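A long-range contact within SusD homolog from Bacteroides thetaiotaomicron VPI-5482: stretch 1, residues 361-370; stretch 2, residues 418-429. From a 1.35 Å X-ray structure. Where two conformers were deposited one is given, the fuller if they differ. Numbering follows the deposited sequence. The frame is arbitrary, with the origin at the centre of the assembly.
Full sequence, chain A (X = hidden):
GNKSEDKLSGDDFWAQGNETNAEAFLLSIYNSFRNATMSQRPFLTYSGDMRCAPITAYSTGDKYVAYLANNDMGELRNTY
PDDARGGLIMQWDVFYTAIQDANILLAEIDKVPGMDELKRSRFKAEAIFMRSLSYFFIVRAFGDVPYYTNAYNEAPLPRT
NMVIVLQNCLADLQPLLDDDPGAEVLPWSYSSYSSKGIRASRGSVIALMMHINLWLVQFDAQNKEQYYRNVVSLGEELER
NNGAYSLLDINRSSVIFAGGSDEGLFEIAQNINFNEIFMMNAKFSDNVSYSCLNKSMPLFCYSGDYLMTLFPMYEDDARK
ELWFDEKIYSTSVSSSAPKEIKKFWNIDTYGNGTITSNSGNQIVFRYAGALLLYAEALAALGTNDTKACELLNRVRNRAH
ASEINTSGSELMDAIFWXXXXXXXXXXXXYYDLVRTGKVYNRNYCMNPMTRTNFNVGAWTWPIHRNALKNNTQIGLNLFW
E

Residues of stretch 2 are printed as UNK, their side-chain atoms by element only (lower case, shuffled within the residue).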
ATOM      1  N   ASN A 361       7.741   7.136   8.419  1.00 11.69           N
ATOM      2  CA  ASN A 361       6.352   6.817   8.037  1.00 11.27           C
ATOM      3  C   ASN A 361       6.338   5.645   7.081  1.00 12.50           C
ATOM      4  O   ASN A 361       7.302   5.417   6.376  1.00 13.69           O
ATOM      5  CB  ASN A 361       5.687   8.028   7.351  1.00 11.28           C
ATOM      6  CG  ASN A 361       5.599   9.251   8.221  1.00 11.44           C
ATOM      7  OD1 ASN A 361       5.732   9.183   9.445  1.00 12.60           O
ATOM      8  ND2 ASN A 361       5.381  10.383   7.592  1.00 12.14           N
ATOM      9  N   GLN A 362       5.237   4.916   7.023  1.00 10.28           N
ATOM     10  CA  GLN A 362       5.044   3.914   5.996  1.00  9.87           C
ATOM     11  C   GLN A 362       4.528   4.630   4.779  1.00 11.81           C
ATOM     12  O   GLN A 362       3.509   5.339   4.832  1.00 12.27           O
ATOM     13  CB  GLN A 362       4.059   2.840   6.454  1.00 12.12           C
ATOM     14  CG  GLN A 362       3.659   1.856   5.357  1.00 12.66           C
ATOM     15  CD  GLN A 362       4.709   0.848   4.960  1.00 13.19           C
ATOM     16  OE1 GLN A 362       5.582   0.503   5.736  1.00 16.24           O
ATOM     17  NE2 GLN A 362       4.606   0.361   3.721  1.00 17.40           N
ATOM     18  N   ILE A 363       5.198   4.435   3.640  0.60 10.16           N
ATOM     19  CA  ILE A 363       4.846   5.177   2.433  0.60 10.34           C
ATOM     20  C   ILE A 363       3.860   4.408   1.580  0.60 11.32           C
ATOM     21  O   ILE A 363       4.276   3.506   0.814  0.60 10.38           O
ATOM     22  CB  ILE A 363       6.055   5.515   1.580  1.00 12.80           C
ATOM     23  CG1 ILE A 363       7.145   6.207   2.421  1.00 14.37           C
ATOM     24  CG2 ILE A 363       5.652   6.445   0.440  1.00 15.75           C
ATOM     25  CD1 ILE A 363       6.718   7.482   3.238  1.00 17.35           C
ATOM     26  N   VAL A 364       2.567   4.722   1.676  1.00 10.65           N
ATOM     27  CA  VAL A 364       1.530   3.938   1.044  1.00 10.76           C
ATOM     28  C   VAL A 364       1.502   4.215  -0.452  1.00  9.84           C
ATOM     29  O   VAL A 364       1.501   3.265  -1.269  1.00  9.84           O
ATOM     30  CB  VAL A 364       0.157   4.234   1.684  1.00 11.14           C
ATOM     31  CG1 VAL A 364      -0.974   3.497   0.924  1.00 12.26           C
ATOM     32  CG2 VAL A 364       0.152   3.812   3.147  1.00 12.39           C
ATOM     33  N   PHE A 365       1.468   5.470  -0.835  1.00  9.50           N
ATOM     34  CA  PHE A 365       1.486   5.887  -2.225  1.00  9.08           C
ATOM     35  C   PHE A 365       2.548   6.944  -2.347  1.00  9.05           C
ATOM     36  O   PHE A 365       2.610   7.884  -1.538  1.00  9.74           O
ATOM     37  CB  PHE A 365       0.151   6.493  -2.648  1.00 10.86           C
ATOM     38  CG  PHE A 365      -1.041   5.569  -2.510  1.00 10.50           C
ATOM     39  CD1 PHE A 365      -1.034   4.263  -3.010  1.00 10.40           C
ATOM     40  CD2 PHE A 365      -2.227   6.056  -1.925  1.00 10.49           C
ATOM     41  CE1 PHE A 365      -2.131   3.461  -2.896  1.00 11.52           C
ATOM     42  CE2 PHE A 365      -3.345   5.221  -1.825  1.00 10.35           C
ATOM     43  CZ  PHE A 365      -3.271   3.924  -2.288  1.00 10.97           C
ATOM     44  N   ARG A 366       3.384   6.858  -3.375  1.00  9.81           N
ATOM     45  CA  ARG A 366       4.299   7.963  -3.640  1.00 12.55           C
ATOM     46  C   ARG A 366       4.409   8.271  -5.127  1.00  9.25           C
ATOM     47  O   ARG A 366       3.890   7.530  -5.985  1.00 10.01           O
ATOM     48  CB  ARG A 366       5.662   7.767  -3.019  1.00 13.29           C
ATOM     49  CG  ARG A 366       6.426   6.616  -3.558  1.00 11.67           C
ATOM     50  CD  ARG A 366       7.825   6.571  -2.907  1.00 11.44           C
ATOM     51  NE  ARG A 366       8.491   5.300  -3.179  1.00 11.50           N
ATOM     52  CZ  ARG A 366       9.463   5.129  -4.077  1.00 11.83           C
ATOM     53  NH1 ARG A 366       9.900   6.103  -4.838  1.00 13.90           N
ATOM     54  NH2 ARG A 366      10.006   3.938  -4.203  1.00 12.55           N
ATOM     55  N   TYR A 367       5.027   9.395  -5.450  1.00 10.34           N
ATOM     56  CA  TYR A 367       4.940   9.961  -6.787  1.00  9.89           C
ATOM     57  C   TYR A 367       5.547   9.048  -7.844  1.00 10.54           C
ATOM     58  O   TYR A 367       4.985   8.929  -8.924  1.00  9.89           O
ATOM     59  CB  TYR A 367       5.550  11.347  -6.759  1.00 11.42           C
ATOM     60  CG  TYR A 367       5.391  12.188  -7.999  1.00 11.62           C
ATOM     61  CD1 TYR A 367       4.161  12.385  -8.625  1.00 13.05           C
ATOM     62  CD2 TYR A 367       6.477  12.881  -8.498  1.00 12.78           C
ATOM     63  CE1 TYR A 367       4.063  13.196  -9.758  1.00 13.23           C
ATOM     64  CE2 TYR A 367       6.370  13.734  -9.587  1.00 14.44           C
ATOM     65  CZ  TYR A 367       5.184  13.846 -10.221  1.00 12.24           C
ATOM     66  OH  TYR A 367       5.084  14.683 -11.311  1.00 16.05           O
ATOM     67  N   ALA A 368       6.643   8.345  -7.563  1.00  9.49           N
ATOM     68  CA  ALA A 368       7.205   7.448  -8.569  1.00 10.38           C
ATOM     69  C   ALA A 368       6.213   6.357  -8.905  1.00 10.60           C
ATOM     70  O   ALA A 368       6.085   5.956 -10.069  1.00 10.58           O
ATOM     71  CB  ALA A 368       8.534   6.799  -8.086  1.00 12.61           C
ATOM     72  N   GLY A 369       5.551   5.816  -7.882  1.00  9.95           N
ATOM     73  CA  GLY A 369       4.516   4.800  -8.107  1.00 10.39           C
ATOM     74  C   GLY A 369       3.406   5.295  -9.000  1.00 10.19           C
ATOM     75  O   GLY A 369       2.990   4.591  -9.934  1.00  9.82           O
ATOM     76  N   ALA A 370       2.887   6.479  -8.714  1.00  9.48           N
ATOM     77  CA  ALA A 370       1.791   7.045  -9.470  1.00  9.66           C
ATOM     78  C   ALA A 370       2.173   7.324 -10.914  1.00  9.73           C
ATOM     79  O   ALA A 370       1.393   7.034 -11.806  1.00 10.14           O
ATOM     80  CB  ALA A 370       1.285   8.302  -8.790  1.00 10.11           C
ATOM     81  N   UNK A 418       9.589  -2.370 -13.624  1.00 10.73           N
ATOM     82  CA  UNK A 418      10.042  -1.153 -12.991  1.00 10.12           C
ATOM     83  C   UNK A 418       9.324  -0.926 -11.655  1.00  9.41           C
ATOM     84  O   UNK A 418       9.923  -0.445 -10.700  1.00 10.23           O
ATOM     85  o   UNK A 418      12.900   1.961 -12.872  1.00 13.60           O
ATOM     86  o   UNK A 418      12.707   0.137 -14.104  1.00 16.07           O
ATOM     87  c   UNK A 418      10.725   1.297 -13.430  1.00 11.18           C
ATOM     88  c   UNK A 418      12.226   1.109 -13.472  1.00 13.21           C
ATOM     89  c   UNK A 418       9.929   0.086 -13.900  1.00 12.65           C
ATOM     90  N   UNK A 419       8.020  -1.163 -11.608  1.00 10.41           N
ATOM     91  CA  UNK A 419       7.307  -1.063 -10.331  1.00 10.97           C
ATOM     92  C   UNK A 419       7.863  -2.067  -9.334  1.00 11.42           C
ATOM     93  O   UNK A 419       7.991  -1.757  -8.143  1.00 11.38           O
ATOM     94  c   UNK A 419       5.035  -0.106 -11.089  1.00 15.33           C
ATOM     95  c   UNK A 419       3.500  -0.254 -11.113  1.00 14.15           C
ATOM     96  c   UNK A 419       5.792  -1.316 -10.506  1.00 12.34           C
ATOM     97  n   UNK A 419       2.856   1.665  -9.105  1.00 13.42           N
ATOM     98  n   UNK A 419       2.097   0.035  -7.725  1.00 14.37           N
ATOM     99  n   UNK A 419       2.929  -0.533  -9.798  1.00 13.38           N
ATOM    100  c   UNK A 419       2.616   0.382  -8.890  1.00 11.57           C
ATOM    101  N   UNK A 420       8.247  -3.265  -9.770  1.00 10.20           N
ATOM    102  CA  UNK A 420       8.822  -4.228  -8.850  1.00  9.85           C
ATOM    103  C   UNK A 420      10.156  -3.758  -8.300  1.00 10.90           C
ATOM    104  O   UNK A 420      10.455  -3.953  -7.127  1.00 11.83           O
ATOM    105  s   UNK A 420       7.437  -6.436  -9.931  1.00 13.93           S
ATOM    106  c   UNK A 420       8.971  -5.572  -9.538  1.00 10.56           C
ATOM    107  N   UNK A 421      10.982  -3.140  -9.136  1.00  9.29           N
ATOM    108  CA  UNK A 421      12.262  -2.598  -8.662  1.00 10.41           C
ATOM    109  C   UNK A 421      12.053  -1.398  -7.759  1.00 11.07           C
ATOM    110  O   UNK A 421      12.625  -1.306  -6.661  1.00 11.29           O
ATOM    111  n   UNK A 421      13.841  -4.353 -13.847  1.00 13.72           N
ATOM    112  n   UNK A 421      12.784  -2.642 -14.916  1.00 16.03           N
ATOM    113  c   UNK A 421      13.491  -3.081 -13.900  1.00 13.58           C
ATOM    114  c   UNK A 421      13.117  -2.129  -9.831  1.00 10.95           C
ATOM    115  c   UNK A 421      13.778  -3.236 -10.648  1.00 11.14           C
ATOM    116  c   UNK A 421      14.625  -2.629 -11.775  1.00 12.85           C
ATOM    117  n   UNK A 421      13.866  -2.250 -12.944  1.00 12.23           N
ATOM    118  N   UNK A 422      11.250  -0.444  -8.219  1.00 10.27           N
ATOM    119  CA  UNK A 422      11.112   0.831  -7.542  1.00  9.94           C
ATOM    120  C   UNK A 422      10.421   0.715  -6.186  1.00  9.70           C
ATOM    121  O   UNK A 422      10.812   1.391  -5.232  1.00 10.23           O
ATOM    122  c   UNK A 422      10.337   1.795  -8.427  1.00 10.03           C
ATOM    123  c   UNK A 422      11.458   3.915  -7.688  1.00 12.50           C
ATOM    124  o   UNK A 422      11.520   4.854  -6.868  1.00 12.46           O
ATOM    125  o   UNK A 422      12.471   3.609  -8.376  1.00 12.15           O
ATOM    126  c   UNK A 422      10.165   3.172  -7.862  1.00 11.93           C
ATOM    127  N   UNK A 423       9.434  -0.178  -6.084  1.00  9.99           N
ATOM    128  CA  UNK A 423       8.572  -0.222  -4.912  1.00  9.76           C
ATOM    129  C   UNK A 423       8.803  -1.379  -3.983  1.00 11.34           C
ATOM    130  O   UNK A 423       8.047  -1.585  -3.034  1.00 11.20           O
ATOM    131  c   UNK A 423       6.855   2.370  -5.473  1.00 12.96           C
ATOM    132  c   UNK A 423       6.701   1.010  -6.191  1.00 10.93           C
ATOM    133  c   UNK A 423       5.249   0.875  -6.700  1.00 14.14           C
ATOM    134  c   UNK A 423       7.118  -0.180  -5.333  1.00 10.20           C
ATOM    135  N   UNK A 424       9.915  -2.076  -4.157  1.00  9.63           N
ATOM    136  CA  UNK A 424      10.196  -3.202  -3.300  1.00 11.32           C
ATOM    137  C   UNK A 424      10.155  -2.793  -1.840  1.00 11.75           C
ATOM    138  O   UNK A 424      10.751  -1.809  -1.440  1.00 11.28           O
ATOM    139  c   UNK A 424      11.707  -5.171  -2.872  1.00 13.06           C
ATOM    140  c   UNK A 424      12.769  -2.922  -3.512  1.00 14.30           C
ATOM    141  c   UNK A 424      12.846  -6.089  -3.389  1.00 15.05           C
ATOM    142  c   UNK A 424      11.562  -3.874  -3.686  1.00 11.63           C
ATOM    143  N   UNK A 425       9.433  -3.573  -1.046  1.00 11.54           N
ATOM    144  CA  UNK A 425       9.327  -3.312   0.386  1.00 11.42           C
ATOM    145  C   UNK A 425       8.261  -2.309   0.790  1.00 12.01           C
ATOM    146  O   UNK A 425       8.149  -2.019   1.974  1.00 11.02           O
ATOM    147  N   UNK A 426       7.469  -1.794  -0.165  1.00 10.58           N
ATOM    148  CA  UNK A 426       6.452  -0.786   0.121  1.00 11.12           C
ATOM    149  C   UNK A 426       5.025  -1.341   0.093  1.00 12.07           C
ATOM    150  O   UNK A 426       4.070  -0.568   0.165  1.00 12.58           O
ATOM    151  o   UNK A 426       9.206   2.111  -2.385  1.00 12.22           O
ATOM    152  o   UNK A 426       7.406   3.157  -1.757  1.00 14.64           O
ATOM    153  c   UNK A 426       7.944   1.136  -0.631  1.00 14.63           C
ATOM    154  c   UNK A 426       8.197   2.195  -1.658  1.00 13.21           C
ATOM    155  c   UNK A 426       6.595   0.415  -0.824  1.00 12.59           C
ATOM    156  N   UNK A 427       4.854  -2.638  -0.029  1.00 10.36           N
ATOM    157  CA  UNK A 427       3.539  -3.251   0.105  1.00 10.01           C
ATOM    158  C   UNK A 427       2.725  -3.332  -1.161  1.00  9.83           C
ATOM    159  O   UNK A 427       1.505  -3.517  -1.069  1.00 10.59           O
ATOM    160  N   UNK A 428       3.361  -3.227  -2.314  1.00  9.60           N
ATOM    161  CA  UNK A 428       2.702  -3.285  -3.600  1.00  9.56           C
ATOM    162  C   UNK A 428       2.868  -4.595  -4.353  1.00 11.62           C
ATOM    163  O   UNK A 428       2.058  -4.884  -5.200  1.00 14.87           O
ATOM    164  n   UNK A 428       2.469   1.170  -3.098  1.00 12.90           N
ATOM    165  n   UNK A 428       1.422  -0.369  -4.186  1.00 11.16           N
ATOM    166  c   UNK A 428       2.722  -0.802  -4.011  1.00  9.64           C
ATOM    167  c   UNK A 428       3.368   0.148  -3.303  1.00 12.57           C
ATOM    168  c   UNK A 428       3.163  -2.137  -4.491  1.00 10.55           C
ATOM    169  c   UNK A 428       1.311   0.831  -3.626  1.00 12.87           C
ATOM    170  N   UNK A 429       3.930  -5.342  -4.111  1.00 10.93           N
ATOM    171  CA  UNK A 429       4.279  -6.499  -4.899  1.00 10.07           C
ATOM    172  C   UNK A 429       3.122  -7.446  -5.132  1.00  9.65           C
ATOM    173  O   UNK A 429       2.739  -7.727  -6.280  1.00  9.72           O
ATOM    174  c   UNK A 429       5.438  -7.219  -4.221  1.00 10.43           C
ATOM    175  c   UNK A 429       6.213 -11.180  -5.716  1.00 12.79           C
ATOM    176  c   UNK A 429       6.570 -10.084  -6.508  1.00 12.97           C
ATOM    177  c   UNK A 429       5.580 -11.011  -4.522  1.00 15.19           C
ATOM    178  c   UNK A 429       6.332  -8.768  -6.014  1.00 14.54           C
ATOM    179  o   UNK A 429       6.399 -12.507  -6.132  1.00 14.75           O
ATOM    180  c   UNK A 429       5.369  -9.718  -4.041  1.00 12.18           C
ATOM    181  c   UNK A 429       5.707  -8.598  -4.778  1.00 11.97           C
TER
HETATM  182  O   HOH W   1       8.231   0.010   3.993  1.00 13.80           O
HETATM  183  O   HOH W   2       5.704  -2.458   3.336  1.00 18.26           O
HETATM  184  O   HOH W   3       4.623   3.203  -2.042  1.00 14.01           O
HETATM  185  O   HOH W   4       1.414   0.651  -0.070  1.00 16.20           O

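Position 418 carries three carbons, the third bearing two oxygens, and touches nothing on stretch 1; both terminal atoms are oxygen, so the group is a carboxylate and not an amide, and with three carbons this is E418. Position 419 has three carbons, a nitrogen, then a carbon holding two more nitrogens, a guanidinium; one terminal nitrogen lies 3.0 Å from G369 O. This is R419, and the nitrogen is NH1, with G369 O near the guanidinium plane but at an angle too poor for a hydrogen bond. At 420 one carbon precedes a sulfur, which gives C420, turned out of reach. Position 421 repeats the guanidinium pattern and is R421; its NE and NH2 both bond E418 OE1 at 2.9 Å, a salt bridge one helical turn back along its own stretch.

Position 422 again shows three carbons ending in two oxygens. Its CB points toward stretch 1, and one oxygen lies 2.9 Å from R366 NH1. This is E422, and the oxygen is OE2, which also accepts from R366 NH2 at 3.2 Å and sits 3.8 Å from A368 CB. Position 423 has four carbons forked at the second; one terminal carbon lies over one face of the R366 guanidinium, 3.7 Å from R366 NH2, while the other approaches G369 CA at 4.2 Å. This is L423, the two carbons being CD2 and CD1. At 424 four carbons fork at the first, one arm two carbons long: I424, directed away. Position 425 has no side-chain atoms and is G425; with phi near 85°, a CB would jam against the preceding carbonyl oxygen.

Position 426 has three carbons and two terminal oxygens, both facing the R366 guanidinium, and is E426. OE1 accepts from R366 NE at 2.8 Å and OE2 from R366 NH2 at 2.7 Å, both nearly linear. Position 427 is bare, G427, also at a positive phi that calls for glycine. Position 428 has one carbon and a five-membered ring of three carbons and two nitrogens; a ring nitrogen lies 2.9 Å from V364 O, and a ring carbon meets the edge of the F365 ring, 4.2 Å from F365 CD1. This is H428: NE2 donates to V364 O, and the carbon is CE1. Position 429, one carbon and a six-carbon ring bearing an oxygen, is Y429, out of reach.

The contact centres on R366, whose charge is met by two carboxylates. After the helix, a type II turn from L423 to E426, with E426 N bonded to L423 O at 2.9 Å, leads to E426, whose carboxylate takes R366 NE and NH2 while E422 OE2 takes NH1 and NH2; L423 covers a face. Water extends the contact: water 4 donates to V364 O and E426 O, both at 2.9 Å.

Stretch 2 418-429: ERCRELIGEGHY
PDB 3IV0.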